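Local coordinates for protein putative NADPH:quinone oxidoreductase (Ralstonia eutropha, PDB 3IUP) that probably catalyses the NADPH-dependent reduction of quinones, and binds NADPH in a Rossmann-type nucleotide-binding domain, at residues 175-178 with 179-182; 190-194 with 195-199; 204-207 with 208-212. All coordinates share one frame; numbering follows the deposited sequence.

Contact 1. Residues 175-178 with 179-182; sequences LVHT and AAAS. With NDP (NADPH dihydro-nicotinamide-adenine-dinucleotide phosphate), chain C.
Thr178 OG1 is gripped by two groups, Asp246 OD1 and the backbone N of Ala247. It also lies 3.3 Å from Ala179 N, but the angle there is too poor for a bond. With chi1 at 75°, OG1 sits between the backbone N and the carbonyl carbon of its own residue, where it meets strand 243-249. This is the strand-turn-helix element of a Rossmann-type fold. The chain leaves strand 175-177, makes a type I turn from Ala179 to Ser182 and enters helix 183-195. The turn is closed by Ser182 N, which donates to Ala179 O at 2.9 Å. His177 packs against the turn. Its CG is anti to the backbone N (chi1 -176°), which brings the ring alongside the turn. ND1 lies obliquely 4.0 Å from Ala180 CA. Ser182 OG lies at the ring edge, near its plane, 4.2 Å from CE1. The other ring nitrogen, NE2, is hydrogen-bonded to Tyr286 OH. Ser182 is the N-cap of the helix, and its OG bonds to Gly185 N. NADPH passes close to the turn. Ala179 CB is 3.8 Å from O4B of the adenosine ribose, and Ser182 CB lies 3.1 Å from O5B, which joins that ribose to the diphosphate.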
ATOM      1  N   LEU A 175      -9.264   3.977  14.802  1.00 14.65           N
ATOM      2  CA  LEU A 175      -8.102   4.373  14.061  1.00 15.11           C
ATOM      3  C   LEU A 175      -6.859   4.700  14.898  1.00 14.74           C
ATOM      4  O   LEU A 175      -6.903   4.893  16.110  1.00 16.01           O
ATOM      5  CB  LEU A 175      -8.444   5.536  13.096  1.00 15.94           C
ATOM      6  CG  LEU A 175      -8.548   6.895  13.696  1.00 15.87           C
ATOM      7  CD1 LEU A 175      -8.808   8.001  12.620  1.00 16.65           C
ATOM      8  CD2 LEU A 175      -9.599   6.955  14.748  1.00 19.06           C
ATOM      9  N   VAL A 176      -5.748   4.701  14.205  1.00 14.30           N
ATOM     10  CA  VAL A 176      -4.443   5.090  14.689  1.00 14.51           C
ATOM     11  C   VAL A 176      -3.970   6.350  13.973  1.00 15.05           C
ATOM     12  O   VAL A 176      -4.127   6.491  12.728  1.00 14.40           O
ATOM     13  CB  VAL A 176      -3.484   3.982  14.435  1.00 13.37           C
ATOM     14  CG1 VAL A 176      -1.998   4.311  15.004  1.00 14.40           C
ATOM     15  CG2 VAL A 176      -4.044   2.634  14.996  1.00 14.84           C
ATOM     16  N   HIS A 177      -3.299   7.244  14.710  1.00 13.84           N
ATOM     17  CA  HIS A 177      -2.753   8.456  14.122  1.00 14.41           C
ATOM     18  C   HIS A 177      -1.353   8.720  14.685  1.00 14.90           C
ATOM     19  O   HIS A 177      -1.170   8.679  15.890  1.00 15.94           O
ATOM     20  CB  HIS A 177      -3.686   9.639  14.357  1.00 14.16           C
ATOM     21  CG  HIS A 177      -3.229  10.899  13.707  1.00 13.91           C
ATOM     22  ND1 HIS A 177      -3.072  12.074  14.400  1.00 14.82           N
ATOM     23  CD2 HIS A 177      -2.787  11.140  12.447  1.00 12.90           C
ATOM     24  CE1 HIS A 177      -2.613  13.002  13.575  1.00 16.15           C
ATOM     25  NE2 HIS A 177      -2.404  12.460  12.394  1.00 16.49           N
ATOM     26  N   THR A 178      -0.395   8.974  13.817  1.00 14.38           N
ATOM     27  CA  THR A 178       0.987   9.237  14.210  1.00 14.63           C
ATOM     28  C   THR A 178       1.300  10.749  14.197  1.00 15.74           C
ATOM     29  O   THR A 178       0.526  11.567  13.706  1.00 16.28           O
ATOM     30  CB  THR A 178       2.006   8.481  13.391  1.00 15.70           C
ATOM     31  OG1 THR A 178       2.141   9.086  12.084  1.00 14.33           O
ATOM     32  CG2 THR A 178       1.623   6.981  13.245  1.00 14.44           C
ATOM     33  N   ALA A 179       2.469  11.083  14.734  1.00 16.00           N
ATOM     34  CA  ALA A 179       2.860  12.470  15.010  1.00 16.47           C
ATOM     35  C   ALA A 179       1.675  13.195  15.663  1.00 15.41           C
ATOM     36  O   ALA A 179       1.365  14.333  15.337  1.00 16.44           O
ATOM     37  CB  ALA A 179       3.351  13.162  13.730  1.00 17.07           C
ATOM     38  N   ALA A 180       1.066  12.521  16.641  1.00 14.92           N
ATOM     39  CA  ALA A 180      -0.272  12.849  17.143  1.00 14.08           C
ATOM     40  C   ALA A 180      -0.311  14.166  17.954  1.00 14.66           C
ATOM     41  O   ALA A 180      -1.372  14.713  18.182  1.00 16.27           O
ATOM     42  CB  ALA A 180      -0.852  11.742  17.949  1.00 14.58           C
ATOM     43  N   ALA A 181       0.860  14.678  18.344  1.00 15.34           N
ATOM     44  CA  ALA A 181       0.922  15.981  19.057  1.00 16.40           C
ATOM     45  C   ALA A 181       0.986  17.145  18.088  1.00 17.62           C
ATOM     46  O   ALA A 181       1.069  18.316  18.505  1.00 16.98           O
ATOM     47  CB  ALA A 181       2.116  16.006  20.029  1.00 16.24           C
ATOM     48  N   SER A 182       0.914  16.833  16.795  1.00 15.57           N
ATOM     49  CA  SER A 182       0.732  17.887  15.790  1.00 16.12           C
ATOM     50  C   SER A 182      -0.542  18.671  16.054  1.00 16.09           C
ATOM     51  O   SER A 182      -1.455  18.204  16.744  1.00 13.94           O
ATOM     52  CB  SER A 182       0.688  17.279  14.369  1.00 16.50           C
ATOM     53  OG  SER A 182      -0.503  16.541  14.219  1.00 17.00           O
TER
HETATM   54  PA  NDP C 401       2.424  20.574  13.142  0.80 19.46           P
HETATM   55  O1A NDP C 401       1.439  21.169  14.021  0.80 17.83           O
HETATM   56  O2A NDP C 401       3.526  21.412  12.619  0.80 20.74           O
HETATM   57  O5B NDP C 401       3.059  19.323  14.021  0.80 17.61           O
HETATM   58  C5B NDP C 401       4.008  18.489  13.348  0.80 18.49           C
HETATM   59  C4B NDP C 401       4.310  17.313  14.225  0.80 16.98           C
HETATM   60  O4B NDP C 401       5.207  16.525  13.498  0.80 20.34           O
HETATM   61  C3B NDP C 401       4.974  17.704  15.556  0.80 18.15           C
HETATM   62  O3B NDP C 401       4.415  17.087  16.696  0.80 18.71           O
HETATM   63  C2B NDP C 401       6.421  17.188  15.394  0.80 18.25           C
HETATM   64  O2B NDP C 401       7.008  16.699  16.600  0.80 17.45           O
HETATM   65  C1B NDP C 401       6.213  16.053  14.401  0.80 18.81           C
HETATM   66  N9A NDP C 401       7.407  15.750  13.601  0.80 18.89           N
HETATM   67  C8A NDP C 401       8.145  16.677  12.894  0.80 20.10           C
HETATM   68  N7A NDP C 401       9.110  16.032  12.215  0.80 16.64           N
HETATM   69  C5A NDP C 401       8.998  14.678  12.466  0.80 21.48           C
HETATM   70  C6A NDP C 401       9.713  13.535  12.054  0.80 21.56           C
HETATM   71  N6A NDP C 401      10.823  13.586  11.297  0.80 20.30           N
HETATM   72  N1A NDP C 401       9.311  12.295  12.506  0.80 19.83           N
HETATM   73  C2A NDP C 401       8.264  12.154  13.364  0.80 19.86           C
HETATM   74  N3A NDP C 401       7.568  13.272  13.762  0.80 22.52           N
HETATM   75  C4A NDP C 401       7.923  14.505  13.328  0.80 21.16           C
HETATM   76  O3  NDP C 401       1.819  19.859  11.824  0.80 20.99           O
HETATM   77  PN  NDP C 401       0.345  19.937  11.315  0.80 20.11           P
HETATM   78  O1N NDP C 401      -0.640  19.566  12.302  0.80 16.98           O
HETATM   79  O2N NDP C 401       0.077  21.216  10.574  0.80 16.24           O
HETATM   80  O5D NDP C 401       0.391  18.756  10.193  0.80 19.48           O
HETATM   81  C5D NDP C 401       0.442  17.387  10.621  0.80 20.79           C
HETATM   82  C4D NDP C 401       0.750  16.489   9.427  0.80 21.31           C
HETATM   83  O4D NDP C 401      -0.470  16.379   8.665  0.80 21.51           O
HETATM   84  C3D NDP C 401       1.858  16.981   8.473  0.80 21.77           C
HETATM   85  O3D NDP C 401       2.644  15.907   7.998  0.80 19.22           O
HETATM   86  C2D NDP C 401       1.041  17.548   7.324  0.80 22.47           C
HETATM   87  O2D NDP C 401       1.713  17.634   6.076  0.80 25.64           O
HETATM   88  C1D NDP C 401      -0.093  16.520   7.296  0.80 21.89           C
HETATM   89  N1N NDP C 401      -1.261  16.946   6.491  0.80 19.96           N
HETATM   90  C2N NDP C 401      -1.492  16.242   5.356  0.80 20.71           C
HETATM   91  C3N NDP C 401      -2.532  16.557   4.522  0.80 19.78           C
HETATM   92  C7N NDP C 401      -2.856  15.674   3.332  0.80 20.14           C
HETATM   93  O7N NDP C 401      -3.848  16.141   2.474  0.80 19.94           O
HETATM   94  N7N NDP C 401      -2.239  14.519   3.052  0.80 17.59           N
HETATM   95  C4N NDP C 401      -3.583  17.487   4.987  0.80 17.42           C
HETATM   96  C5N NDP C 401      -3.245  18.204   6.271  0.80 21.10           C
HETATM   97  C6N NDP C 401      -2.091  17.894   6.980  0.80 21.29           C
HETATM   98  P2B NDP C 401       8.513  17.169  17.065  0.80 20.66           P
HETATM   99  O1X NDP C 401       8.323  18.324  18.057  0.80 20.30           O
HETATM  100  O2X NDP C 401       9.385  17.601  15.890  0.80 20.42           O
HETATM  101  O3X NDP C 401       9.088  15.915  17.742  0.80 19.10           O

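Contact 2. Residues 190-194 with 195-199; sequences QICLK and DGIKL
Ile191 O accepts Asp195 N at 2.8 Å in the last turn of the helix. The two side chains lie alongside each other and point the same way. Ile191 CG2 comes to 3.7 Å from Asp195 OD2, and that oxygen forms a salt bridge with Arg329. Cys192 comes next, and its carbonyl takes two donors. Ile197 N binds Cys192 O at 2.9 Å, in the carbonyl plane on a lone pair. Gly196 N also reaches it, but that bond is bent and weak. Gly196 is the first residue after helix 183-195 to leave helical angles, and its phi is positive (71°). The end of the helix thus has the 6-to-1 bond and the apolar pair of a Schellman motif. Gly196 N is 3.6 Å from Leu193 O, long for the usual 5-to-2 bond. The apolar pair is Cys192 and Ile197, with SG 3.8 Å from CB. With chi1 at -67°, Cys192 SG is turned back over the N side of its residue, and from there also meets Leu199 CD2 at 4.0 Å, where strand 199-203 begins. Lys194 CG passes 3.6 Å from Asp195 OD1, but the lysine chain then runs away, leaving NZ 6.1 Å from that oxygen.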
ATOM      1  N   GLN A 190      -9.574  15.488  19.839  1.00 17.14           N
ATOM      2  CA  GLN A 190     -10.821  16.113  20.306  1.00 17.71           C
ATOM      3  C   GLN A 190     -12.090  15.591  19.581  1.00 17.64           C
ATOM      4  O   GLN A 190     -13.145  15.424  20.188  1.00 16.62           O
ATOM      5  CB  GLN A 190     -10.747  17.643  20.239  1.00 17.53           C
ATOM      6  CG  GLN A 190      -9.706  18.300  21.214  1.00 18.72           C
ATOM      7  CD  GLN A 190      -9.876  17.797  22.644  1.00 21.16           C
ATOM      8  OE1 GLN A 190     -10.988  17.786  23.151  1.00 24.05           O
ATOM      9  NE2 GLN A 190      -8.807  17.313  23.259  1.00 21.15           N
ATOM     10  N   ILE A 191     -11.975  15.384  18.275  1.00 18.01           N
ATOM     11  CA  ILE A 191     -13.080  14.809  17.494  1.00 17.90           C
ATOM     12  C   ILE A 191     -13.450  13.452  18.061  1.00 18.18           C
ATOM     13  O   ILE A 191     -14.606  13.148  18.307  1.00 18.34           O
ATOM     14  CB  ILE A 191     -12.689  14.658  15.988  1.00 17.68           C
ATOM     15  CG1 ILE A 191     -12.583  15.996  15.304  1.00 17.09           C
ATOM     16  CG2 ILE A 191     -13.685  13.771  15.242  1.00 18.02           C
ATOM     17  CD1 ILE A 191     -11.808  15.894  13.976  1.00 20.02           C
ATOM     18  N   CYS A 192     -12.450  12.599  18.245  1.00 17.42           N
ATOM     19  CA  CYS A 192     -12.710  11.264  18.702  1.00 17.52           C
ATOM     20  C   CYS A 192     -13.267  11.215  20.131  1.00 17.53           C
ATOM     21  O   CYS A 192     -14.130  10.387  20.433  1.00 17.93           O
ATOM     22  CB  CYS A 192     -11.450  10.424  18.570  1.00 17.14           C
ATOM     23  SG  CYS A 192     -10.943  10.115  16.845  1.00 19.61           S
ATOM     24  N   LEU A 193     -12.797  12.119  20.996  1.00 18.11           N
ATOM     25  CA  LEU A 193     -13.338  12.241  22.349  1.00 18.99           C
ATOM     26  C   LEU A 193     -14.805  12.667  22.287  1.00 19.72           C
ATOM     27  O   LEU A 193     -15.644  12.067  22.929  1.00 20.94           O
ATOM     28  CB  LEU A 193     -12.513  13.197  23.216  1.00 18.00           C
ATOM     29  CG  LEU A 193     -11.181  12.606  23.699  1.00 19.64           C
ATOM     30  CD1 LEU A 193     -10.262  13.727  24.264  1.00 19.96           C
ATOM     31  CD2 LEU A 193     -11.379  11.485  24.704  1.00 20.78           C
ATOM     32  N   LYS A 194     -15.108  13.657  21.475  1.00 21.33           N
ATOM     33  CA  LYS A 194     -16.479  14.160  21.425  1.00 22.75           C
ATOM     34  C   LYS A 194     -17.410  13.158  20.763  1.00 22.35           C
ATOM     35  O   LYS A 194     -18.573  13.002  21.201  1.00 23.28           O
ATOM     36  CB  LYS A 194     -16.526  15.469  20.671  1.00 22.36           C
ATOM     37  CG  LYS A 194     -17.923  16.076  20.486  1.00 26.89           C
ATOM     38  CD  LYS A 194     -17.764  17.516  19.956  1.00 29.46           C
ATOM     39  CE  LYS A 194     -19.107  18.209  19.749  1.00 31.85           C
ATOM     40  NZ  LYS A 194     -19.679  18.659  21.051  1.00 34.12           N
ATOM     41  N   ASP A 195     -16.920  12.494  19.718  1.00 22.02           N
ATOM     42  CA  ASP A 195     -17.748  11.565  18.964  1.00 21.90           C
ATOM     43  C   ASP A 195     -17.713  10.129  19.481  1.00 21.32           C
ATOM     44  O   ASP A 195     -18.443   9.285  18.979  1.00 22.46           O
ATOM     45  CB  ASP A 195     -17.364  11.599  17.487  1.00 21.55           C
ATOM     46  CG  ASP A 195     -17.536  12.974  16.848  1.00 25.05           C
ATOM     47  OD1 ASP A 195     -17.855  13.969  17.557  1.00 29.80           O
ATOM     48  OD2 ASP A 195     -17.317  13.094  15.619  1.00 25.87           O
ATOM     49  N   GLY A 196     -16.887   9.814  20.477  1.00 20.58           N
ATOM     50  CA  GLY A 196     -16.841   8.444  20.992  1.00 20.39           C
ATOM     51  C   GLY A 196     -16.186   7.439  20.034  1.00 20.03           C
ATOM     52  O   GLY A 196     -16.595   6.291  19.957  1.00 20.58           O
ATOM     53  N   ILE A 197     -15.138   7.884  19.342  1.00 19.28           N
ATOM     54  CA  ILE A 197     -14.335   7.012  18.464  1.00 18.94           C
ATOM     55  C   ILE A 197     -13.065   6.609  19.189  1.00 17.58           C
ATOM     56  O   ILE A 197     -12.334   7.476  19.720  1.00 17.64           O
ATOM     57  CB  ILE A 197     -13.964   7.785  17.162  1.00 18.57           C
ATOM     58  CG1 ILE A 197     -15.242   8.197  16.431  1.00 19.55           C
ATOM     59  CG2 ILE A 197     -13.075   6.920  16.240  1.00 18.44           C
ATOM     60  CD1 ILE A 197     -15.066   9.287  15.399  1.00 18.70           C
ATOM     61  N   LYS A 198     -12.765   5.318  19.163  1.00 17.68           N
ATOM     62  CA  LYS A 198     -11.547   4.821  19.747  1.00 18.03           C
ATOM     63  C   LYS A 198     -10.356   5.171  18.860  1.00 17.48           C
ATOM     64  O   LYS A 198     -10.408   5.068  17.620  1.00 17.84           O
ATOM     65  CB  LYS A 198     -11.648   3.297  19.965  1.00 18.34           C
ATOM     66  CG  LYS A 198     -12.863   2.914  20.816  1.00 19.04           C
ATOM     67  CD  LYS A 198     -12.890   1.397  21.102  1.00 22.03           C
ATOM     68  N   LEU A 199      -9.301   5.616  19.506  1.00 17.28           N
ATOM     69  CA  LEU A 199      -8.196   6.241  18.796  1.00 16.01           C
ATOM     70  C   LEU A 199      -6.908   5.849  19.494  1.00 15.42           C
ATOM     71  O   LEU A 199      -6.814   5.916  20.734  1.00 15.36           O
ATOM     72  CB  LEU A 199      -8.398   7.735  18.818  1.00 15.30           C
ATOM     73  CG  LEU A 199      -7.180   8.571  18.407  1.00 16.95           C
ATOM     74  CD1 LEU A 199      -6.795   8.314  16.882  1.00 14.17           C
ATOM     75  CD2 LEU A 199      -7.403  10.051  18.662  1.00 16.21           C
TER

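Contact 3. Residues 204-207 with 208-212; sequences RKQE and QADLL. With NDP (NADPH dihydro-nicotinamide-adenine-dinucleotide phosphate), chain C.
Three side chains, Arg204, Lys205 and Gln208, converge on one phosphate oxygen of NADPH. Lys205 NZ donates to O3X at 2.6 Å and Arg204 NE at 2.7 Å. Gln208 NE2 donates to the same O3X at 2.8 Å. Arg204 NH2 holds a second oxygen, O2X, at 2.9 Å, so the phosphate lies at the edge of the guanidinium. This is the 2'-phosphate on the adenosine ribose, which NADH lacks. The site is therefore consistent with a preference for NADPH.

The adenine lies over one face of the Arg204 guanidinium, the two planes nearly parallel. C5A is 3.4 Å above the guanidinium plane, offset toward the rim. The arginine chain is extended from CG to NE, which carries the group across to the base.

The Gln208 amide uses both ends. OE1 accepts Arg204 N at 3.1 Å (N-H...O 164°), and this bond, with NE2 on the phosphate, is consistent with a fixed amide orientation. Water 2 links the same NE2 to Glu207 OE2. On the outer side Gln206 NE2 makes a long, weak bond to Asp210 OD1. Their amide and carboxylate planes are 64° apart, and water 1 bridges the same two atoms, 2.6 Å from OD1.

Backbone bonds start helix 206-214. Lys205 is its N-cap, and its O takes weak bonds from Gln208 N and Ala209 N. Asp210 N to Gln206 O and Leu211 N to Glu207 O follow as regular helical bonds.

The helix connects strands 199-203 and 220-222 in a beta-alpha-beta unit. Ala209 and Leu212 rest on Val203 and Val220. Gln208 also packs on Val203, and Leu212 reaches Ala180 in the loop after strand 175-177.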
ATOM      1  N   ARG A 204       6.442  10.814  19.276  1.00 18.68           N
ATOM      2  CA  ARG A 204       7.861  10.445  19.279  1.00 20.76           C
ATOM      3  C   ARG A 204       8.672  10.882  20.465  1.00 22.33           C
ATOM      4  O   ARG A 204       9.854  10.555  20.533  1.00 22.83           O
ATOM      5  CB  ARG A 204       8.547  10.865  17.985  1.00 21.95           C
ATOM      6  CG  ARG A 204       8.830  12.324  17.840  1.00 23.17           C
ATOM      7  CD  ARG A 204       9.864  12.479  16.689  1.00 25.85           C
ATOM      8  NE  ARG A 204      10.120  13.863  16.310  1.00 27.32           N
ATOM      9  CZ  ARG A 204      10.984  14.225  15.347  1.00 28.57           C
ATOM     10  NH1 ARG A 204      11.701  13.300  14.680  1.00 28.38           N
ATOM     11  NH2 ARG A 204      11.160  15.508  15.042  1.00 26.18           N
ATOM     12  N   LYS A 205       8.044  11.605  21.389  1.00 23.06           N
ATOM     13  CA  LYS A 205       8.724  12.162  22.579  1.00 23.86           C
ATOM     14  C   LYS A 205       7.699  11.984  23.703  1.00 23.61           C
ATOM     15  O   LYS A 205       6.501  12.210  23.511  1.00 19.18           O
ATOM     16  CB  LYS A 205       9.085  13.661  22.427  1.00 25.36           C
ATOM     17  CG  LYS A 205      10.214  14.001  21.466  1.00 29.64           C
ATOM     18  CD  LYS A 205      10.524  15.522  21.396  1.00 32.58           C
ATOM     19  CE  LYS A 205      11.704  15.878  20.426  1.00 34.52           C
ATOM     20  NZ  LYS A 205      11.455  15.816  18.915  1.00 32.13           N
ATOM     21  N   GLN A 206       8.162  11.623  24.888  1.00 22.86           N
ATOM     22  CA  GLN A 206       7.237  11.534  26.008  1.00 21.94           C
ATOM     23  C   GLN A 206       6.496  12.827  26.336  1.00 20.61           C
ATOM     24  O   GLN A 206       5.327  12.790  26.682  1.00 19.21           O
ATOM     25  CB  GLN A 206       7.965  11.030  27.238  1.00 23.40           C
ATOM     26  CG  GLN A 206       7.042  10.735  28.399  1.00 22.71           C
ATOM     27  CD  GLN A 206       6.045   9.616  28.151  1.00 22.85           C
ATOM     28  OE1 GLN A 206       6.268   8.721  27.345  1.00 24.60           O
ATOM     29  NE2 GLN A 206       4.913   9.688  28.840  1.00 22.21           N
ATOM     30  N   GLU A 207       7.146  13.981  26.227  1.00 20.46           N
ATOM     31  CA  GLU A 207       6.453  15.239  26.519  1.00 21.06           C
ATOM     32  C   GLU A 207       5.222  15.424  25.610  1.00 20.55           C
ATOM     33  O   GLU A 207       4.250  16.099  25.967  1.00 19.20           O
ATOM     34  CB  GLU A 207       7.406  16.438  26.417  1.00 22.49           C
ATOM     35  CG  GLU A 207       7.890  16.712  25.063  1.00 26.66           C
ATOM     36  CD  GLU A 207       8.946  17.818  24.998  1.00 34.27           C
ATOM     37  OE1 GLU A 207       9.328  18.402  26.050  1.00 37.48           O
ATOM     38  OE2 GLU A 207       9.391  18.086  23.874  1.00 35.17           O
ATOM     39  N   GLN A 208       5.267  14.840  24.413  1.00 19.24           N
ATOM     40  CA  GLN A 208       4.106  14.879  23.539  1.00 18.00           C
ATOM     41  C   GLN A 208       2.984  13.985  24.040  1.00 17.14           C
ATOM     42  O   GLN A 208       1.811  14.300  23.877  1.00 17.27           O
ATOM     43  CB  GLN A 208       4.515  14.454  22.106  1.00 16.32           C
ATOM     44  CG  GLN A 208       5.471  15.406  21.486  1.00 18.69           C
ATOM     45  CD  GLN A 208       6.200  14.869  20.268  1.00 18.38           C
ATOM     46  OE1 GLN A 208       5.847  13.810  19.697  1.00 21.34           O
ATOM     47  NE2 GLN A 208       7.265  15.583  19.884  1.00 21.52           N
ATOM     48  N   ALA A 209       3.336  12.849  24.622  1.00 17.81           N
ATOM     49  CA  ALA A 209       2.354  12.007  25.271  1.00 16.79           C
ATOM     50  C   ALA A 209       1.723  12.715  26.468  1.00 17.94           C
ATOM     51  O   ALA A 209       0.523  12.674  26.645  1.00 16.83           O
ATOM     52  CB  ALA A 209       2.982  10.656  25.683  1.00 18.14           C
ATOM     53  N   ASP A 210       2.540  13.411  27.270  1.00 17.80           N
ATOM     54  CA  ASP A 210       2.019  14.205  28.374  1.00 18.69           C
ATOM     55  C   ASP A 210       0.969  15.223  27.873  1.00 17.57           C
ATOM     56  O   ASP A 210      -0.083  15.371  28.486  1.00 17.46           O
ATOM     57  CB  ASP A 210       3.157  14.974  29.059  1.00 19.06           C
ATOM     58  CG  ASP A 210       4.262  14.048  29.609  1.00 22.85           C
ATOM     59  OD1 ASP A 210       3.983  12.843  29.811  1.00 22.46           O
ATOM     60  OD2 ASP A 210       5.408  14.544  29.839  1.00 23.43           O
ATOM     61  N   LEU A 211       1.321  15.934  26.798  1.00 17.87           N
ATOM     62  CA  LEU A 211       0.433  16.931  26.187  0.50 17.17           C
ATOM     63  C   LEU A 211      -0.907  16.311  25.833  1.00 16.87           C
ATOM     64  O   LEU A 211      -1.946  16.820  26.202  1.00 15.30           O
ATOM     65  CB  LEU A 211       1.074  17.544  24.936  0.50 17.98           C
ATOM     66  CG  LEU A 211       0.212  18.564  24.189  0.50 18.79           C
ATOM     67  CD1 LEU A 211      -0.142  19.728  25.138  0.50 18.61           C
ATOM     68  CD2 LEU A 211       0.887  19.050  22.850  0.50 19.65           C
ATOM     69  N   LEU A 212      -0.887  15.200  25.098  1.00 16.06           N
ATOM     70  CA  LEU A 212      -2.144  14.602  24.678  1.00 16.11           C
ATOM     71  C   LEU A 212      -2.962  14.040  25.851  1.00 15.39           C
ATOM     72  O   LEU A 212      -4.182  14.134  25.874  1.00 14.72           O
ATOM     73  CB  LEU A 212      -1.874  13.506  23.650  1.00 15.41           C
ATOM     74  CG  LEU A 212      -1.513  13.986  22.242  1.00 17.19           C
ATOM     75  CD1 LEU A 212      -1.142  12.784  21.353  1.00 15.79           C
ATOM     76  CD2 LEU A 212      -2.683  14.820  21.598  1.00 16.86           C
TER
HETATM   77  PA  NDP C 401       2.424  20.574  13.142  0.80 19.46           P
HETATM   78  O1A NDP C 401       1.439  21.169  14.021  0.80 17.83           O
HETATM   79  O2A NDP C 401       3.526  21.412  12.619  0.80 20.74           O
HETATM   80  O5B NDP C 401       3.059  19.323  14.021  0.80 17.61           O
HETATM   81  C5B NDP C 401       4.008  18.489  13.348  0.80 18.49           C
HETATM   82  C4B NDP C 401       4.310  17.313  14.225  0.80 16.98           C
HETATM   83  O4B NDP C 401       5.207  16.525  13.498  0.80 20.34           O
HETATM   84  C3B NDP C 401       4.974  17.704  15.556  0.80 18.15           C
HETATM   85  O3B NDP C 401       4.415  17.087  16.696  0.80 18.71           O
HETATM   86  C2B NDP C 401       6.421  17.188  15.394  0.80 18.25           C
HETATM   87  O2B NDP C 401       7.008  16.699  16.600  0.80 17.45           O
HETATM   88  C1B NDP C 401       6.213  16.053  14.401  0.80 18.81           C
HETATM   89  N9A NDP C 401       7.407  15.750  13.601  0.80 18.89           N
HETATM   90  C8A NDP C 401       8.145  16.677  12.894  0.80 20.10           C
HETATM   91  N7A NDP C 401       9.110  16.032  12.215  0.80 16.64           N
HETATM   92  C5A NDP C 401       8.998  14.678  12.466  0.80 21.48           C
HETATM   93  C6A NDP C 401       9.713  13.535  12.054  0.80 21.56           C
HETATM   94  N6A NDP C 401      10.823  13.586  11.297  0.80 20.30           N
HETATM   95  N1A NDP C 401       9.311  12.295  12.506  0.80 19.83           N
HETATM   96  C2A NDP C 401       8.264  12.154  13.364  0.80 19.86           C
HETATM   97  N3A NDP C 401       7.568  13.272  13.762  0.80 22.52           N
HETATM   98  C4A NDP C 401       7.923  14.505  13.328  0.80 21.16           C
HETATM   99  O3  NDP C 401       1.819  19.859  11.824  0.80 20.99           O
HETATM  100  PN  NDP C 401       0.345  19.937  11.315  0.80 20.11           P
HETATM  101  O1N NDP C 401      -0.640  19.566  12.302  0.80 16.98           O
HETATM  102  O2N NDP C 401       0.077  21.216  10.574  0.80 16.24           O
HETATM  103  O5D NDP C 401       0.391  18.756  10.193  0.80 19.48           O
HETATM  104  C5D NDP C 401       0.442  17.387  10.621  0.80 20.79           C
HETATM  105  C4D NDP C 401       0.750  16.489   9.427  0.80 21.31           C
HETATM  106  O4D NDP C 401      -0.470  16.379   8.665  0.80 21.51           O
HETATM  107  C3D NDP C 401       1.858  16.981   8.473  0.80 21.77           C
HETATM  108  O3D NDP C 401       2.644  15.907   7.998  0.80 19.22           O
HETATM  109  C2D NDP C 401       1.041  17.548   7.324  0.80 22.47           C
HETATM  110  O2D NDP C 401       1.713  17.634   6.076  0.80 25.64           O
HETATM  111  C1D NDP C 401      -0.093  16.520   7.296  0.80 21.89           C
HETATM  112  N1N NDP C 401      -1.261  16.946   6.491  0.80 19.96           N
HETATM  113  C2N NDP C 401      -1.492  16.242   5.356  0.80 20.71           C
HETATM  114  C3N NDP C 401      -2.532  16.557   4.522  0.80 19.78           C
HETATM  115  C7N NDP C 401      -2.856  15.674   3.332  0.80 20.14           C
HETATM  116  O7N NDP C 401      -3.848  16.141   2.474  0.80 19.94           O
HETATM  117  N7N NDP C 401      -2.239  14.519   3.052  0.80 17.59           N
HETATM  118  C4N NDP C 401      -3.583  17.487   4.987  0.80 17.42           C
HETATM  119  C5N NDP C 401      -3.245  18.204   6.271  0.80 21.10           C
HETATM  120  C6N NDP C 401      -2.091  17.894   6.980  0.80 21.29           C
HETATM  121  P2B NDP C 401       8.513  17.169  17.065  0.80 20.66           P
HETATM  122  O1X NDP C 401       8.323  18.324  18.057  0.80 20.30           O
HETATM  123  O2X NDP C 401       9.385  17.601  15.890  0.80 20.42           O
HETATM  124  O3X NDP C 401       9.088  15.915  17.742  0.80 19.10           O
HETATM  125  O   HOH W   1       4.979  10.919  31.314  1.00 29.62           O
HETATM  126  O   HOH W   2       7.817  18.040  21.568  1.00 29.94           O

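In the fold
The three contacts follow in series through the Rossmann-type domain. Contact 1 is buried, while contacts 2 and 3 are partly buried. Helix 183-195 runs from the turn of contact 1 to contact 2, and the chain then returns beside strand 175-177: Leu175 N probably bonds to Lys198 O. Contacts 1 and 3 both touch NADPH and pack together through Ala181 with Gln208 and Ala180 with Leu212. At 179-182 alanine and serine side chains lie against the adenosine ribose and the diphosphate, whereas charged and amide groups hold the 2'-phosphate at 204-208. Contact 2 shares neither role; it closes a helix with backbone bonds and apolar packing, about 6 Å from contact 3 at the nearest atoms.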